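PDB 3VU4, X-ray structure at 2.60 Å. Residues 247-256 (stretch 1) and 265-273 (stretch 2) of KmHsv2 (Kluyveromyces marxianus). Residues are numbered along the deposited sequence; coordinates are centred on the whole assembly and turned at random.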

# COMPACT_ATOMS: atom_id res chain seq x y z
N LYS A 247 -2.17 5.34 0.77
CA LYS A 247 -0.80 5.33 0.25
C LYS A 247 -0.09 6.69 0.40
O LYS A 247 -0.73 7.74 0.42
CB LYS A 247 -0.85 4.90 -1.21
CG LYS A 247 -0.31 3.51 -1.49
CD LYS A 247 -0.84 2.47 -0.53
CE LYS A 247 -0.44 1.07 -0.97
NZ LYS A 247 -1.07 0.66 -2.27
N TRP A 248 1.24 6.65 0.51
CA TRP A 248 2.08 7.85 0.70
C TRP A 248 2.70 8.38 -0.59
O TRP A 248 3.09 7.60 -1.46
CB TRP A 248 3.25 7.54 1.64
CG TRP A 248 2.93 7.28 3.10
CD1 TRP A 248 2.53 6.09 3.66
CD2 TRP A 248 3.11 8.19 4.19
NE1 TRP A 248 2.47 6.21 5.03
CE2 TRP A 248 2.82 7.49 5.38
CE3 TRP A 248 3.50 9.54 4.27
CZ2 TRP A 248 2.91 8.09 6.65
CZ3 TRP A 248 3.58 10.14 5.52
CH2 TRP A 248 3.29 9.41 6.70
N SER A 249 2.81 9.70 -0.72
CA SER A 249 3.43 10.25 -1.93
C SER A 249 4.92 9.91 -1.83
O SER A 249 5.44 9.65 -0.74
CB SER A 249 3.21 11.76 -2.03
OG SER A 249 3.71 12.45 -0.89
N THR A 250 5.61 9.91 -2.96
CA THR A 250 7.03 9.53 -2.99
C THR A 250 7.99 10.24 -2.03
O THR A 250 8.95 9.62 -1.57
CB THR A 250 7.56 9.59 -4.43
OG1 THR A 250 7.36 10.90 -4.97
CG2 THR A 250 6.84 8.57 -5.29
N ASP A 251 7.76 11.52 -1.73
CA ASP A 251 8.64 12.23 -0.80
C ASP A 251 8.12 12.18 0.65
O ASP A 251 8.71 12.76 1.56
CB ASP A 251 8.80 13.69 -1.23
CG ASP A 251 7.48 14.44 -1.26
OD1 ASP A 251 6.46 13.90 -0.78
OD2 ASP A 251 7.47 15.58 -1.77
N GLY A 252 7.00 11.48 0.85
CA GLY A 252 6.42 11.35 2.18
C GLY A 252 5.62 12.56 2.64
O GLY A 252 5.23 12.65 3.81
N SER A 253 5.36 13.47 1.71
CA SER A 253 4.62 14.70 1.99
C SER A 253 3.09 14.57 2.10
O SER A 253 2.47 15.21 2.95
CB SER A 253 4.93 15.74 0.92
OG SER A 253 3.98 16.79 0.95
N LYS A 254 2.48 13.79 1.23
CA LYS A 254 1.04 13.63 1.26
C LYS A 254 0.58 12.20 1.42
O LYS A 254 1.27 11.26 1.05
CB LYS A 254 0.42 14.24 0.01
CG LYS A 254 0.55 15.74 -0.03
CD LYS A 254 0.21 16.29 -1.38
CE LYS A 254 0.69 17.74 -1.49
NZ LYS A 254 2.17 17.84 -1.31
N LEU A 255 -0.60 12.06 2.00
CA LEU A 255 -1.19 10.76 2.23
C LEU A 255 -2.53 10.73 1.49
O LEU A 255 -3.37 11.61 1.69
CB LEU A 255 -1.39 10.58 3.73
CG LEU A 255 -1.76 9.22 4.29
CD1 LEU A 255 -0.73 8.20 3.87
CD2 LEU A 255 -1.83 9.34 5.80
N ALA A 256 -2.72 9.74 0.62
CA ALA A 256 -3.98 9.60 -0.12
C ALA A 256 -4.80 8.48 0.49
O ALA A 256 -4.27 7.43 0.84
CB ALA A 256 -3.73 9.32 -1.60
N HIS A 265 -9.19 11.27 -0.98
CA HIS A 265 -8.82 12.34 -0.06
C HIS A 265 -7.30 12.42 0.07
O HIS A 265 -6.61 11.40 0.01
CB HIS A 265 -9.39 12.08 1.34
CG HIS A 265 -10.86 11.78 1.36
ND1 HIS A 265 -11.83 12.76 1.40
CD2 HIS A 265 -11.52 10.60 1.36
CE1 HIS A 265 -13.02 12.20 1.42
NE2 HIS A 265 -12.86 10.89 1.40
N VAL A 266 -6.79 13.63 0.25
CA VAL A 266 -5.36 13.81 0.41
C VAL A 266 -5.10 14.58 1.69
O VAL A 266 -5.71 15.62 1.92
CB VAL A 266 -4.75 14.59 -0.76
CG1 VAL A 266 -3.29 14.91 -0.47
CG2 VAL A 266 -4.87 13.76 -2.04
N PHE A 267 -4.22 14.04 2.53
CA PHE A 267 -3.85 14.69 3.79
C PHE A 267 -2.39 15.12 3.67
O PHE A 267 -1.58 14.46 3.00
CB PHE A 267 -4.03 13.72 4.96
CG PHE A 267 -5.45 13.32 5.18
CD1 PHE A 267 -6.30 14.11 5.93
CD2 PHE A 267 -5.95 12.15 4.61
CE1 PHE A 267 -7.64 13.75 6.12
CE2 PHE A 267 -7.28 11.78 4.79
CZ PHE A 267 -8.13 12.59 5.54
N GLU A 268 -2.05 16.23 4.31
CA GLU A 268 -0.69 16.74 4.22
C GLU A 268 0.15 16.54 5.48
O GLU A 268 -0.19 17.06 6.54
CB GLU A 268 -0.76 18.23 3.86
CG GLU A 268 0.57 18.98 3.91
CD GLU A 268 0.42 20.44 3.53
OE1 GLU A 268 0.38 20.75 2.32
OE2 GLU A 268 0.31 21.29 4.45
N ILE A 269 1.24 15.79 5.36
CA ILE A 269 2.15 15.55 6.48
C ILE A 269 3.11 16.75 6.63
O ILE A 269 3.38 17.22 7.75
CB ILE A 269 2.95 14.24 6.30
CG1 ILE A 269 2.07 13.04 6.68
CG2 ILE A 269 4.21 14.25 7.16
CD1 ILE A 269 0.95 12.74 5.71
N PHE A 270 3.63 17.24 5.52
CA PHE A 270 4.49 18.42 5.54
C PHE A 270 4.37 19.11 4.19
O PHE A 270 4.14 18.45 3.18
CB PHE A 270 5.94 18.05 5.88
CG PHE A 270 6.70 17.35 4.78
CD1 PHE A 270 7.22 18.06 3.70
CD2 PHE A 270 6.95 15.97 4.87
CE1 PHE A 270 7.98 17.42 2.72
CE2 PHE A 270 7.72 15.33 3.89
CZ PHE A 270 8.23 16.06 2.81
N ASN A 271 4.49 20.44 4.18
CA ASN A 271 4.36 21.17 2.93
C ASN A 271 5.52 20.88 1.98
O ASN A 271 6.69 21.04 2.32
CB ASN A 271 4.21 22.66 3.17
CG ASN A 271 3.79 23.39 1.91
OD1 ASN A 271 4.53 23.41 0.93
ND2 ASN A 271 2.59 23.97 1.92
N ASP A 272 5.13 20.46 0.78
CA ASP A 272 6.00 20.04 -0.31
C ASP A 272 6.56 21.13 -1.23
O ASP A 272 7.67 21.02 -1.73
CB ASP A 272 5.20 19.06 -1.16
CG ASP A 272 5.99 17.85 -1.51
OD1 ASP A 272 7.01 17.63 -0.84
OD2 ASP A 272 5.58 17.12 -2.43
N GLN A 273 5.75 22.14 -1.47
CA GLN A 273 6.06 23.23 -2.38
C GLN A 273 7.12 24.24 -1.94
O GLN A 273 7.59 24.24 -0.79
CB GLN A 273 4.77 23.98 -2.68
CG GLN A 273 3.54 23.08 -2.82
CD GLN A 273 3.53 22.31 -4.13
OE1 GLN A 273 3.03 22.80 -5.15
NE2 GLN A 273 4.09 21.10 -4.11
O HOH W 1 3.54 14.92 -2.06

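Neighbouring antiparallel strands hold each other through backbone bonds, but where the ladder ends, side chains can join the remaining backbone bonds in holding the pair, and this pair from KmHsv2 illustrates the handover. Stretch 1 is a tight hairpin whose type I turn, Ser249 to Gly252, leads into strand 254-256; that strand runs antiparallel to strand 265-268.

Just before the first bridged pair, His265 O accepts a CA-H...O contact from Ala256 CA (3.2 Å). The ladder starts at Val266, which faces Ala256 in a non-hydrogen-bonded pair, and its CG1 packs 3.8 Å from Lys254 CB on the same side of the sheet. Phe267 forms the hydrogen-bonded pair with Leu255: Phe267 N donates to Leu255 O (2.7 Å) and Leu255 N to Phe267 O (2.8 Å), both nearly straight. Glu268 then pairs with Lys254 without direct backbone hydrogen bonds, as the alternation requires.

At Ile269 the regular strand has ended, yet its N still donates to Ser253 O (2.8 Å), while Phe270 N reaches the same oxygen only weakly (3.5 Å). The Ile269 side chain fills an apolar site, with CG1 3.5 Å from Trp248 CZ3 and CD1 3.7 Å from Leu255 CB. Phe270 lays one ring face over Ser253 CA, 3.9 Å from the ring centroid, and its carbonyl O accepts a hydrogen bond from Ser253 OG (2.8 Å).

Asp272 closes the contact with charge. Its OD2 forms a long salt bridge with Lys254 NZ (3.7 Å), and a water links this carboxylate to Ser249 OG, donating to Asp272 OD2 (3.0 Å). Asp251 also approaches: its OD2 is modelled 2.3 Å from Asp272 OD1, too close to be taken literally for two like charges. More securely, Asp251 OD1 accepts from Ser253 N (2.8 Å), bracing the turn that presents Ser253 to stretch 2.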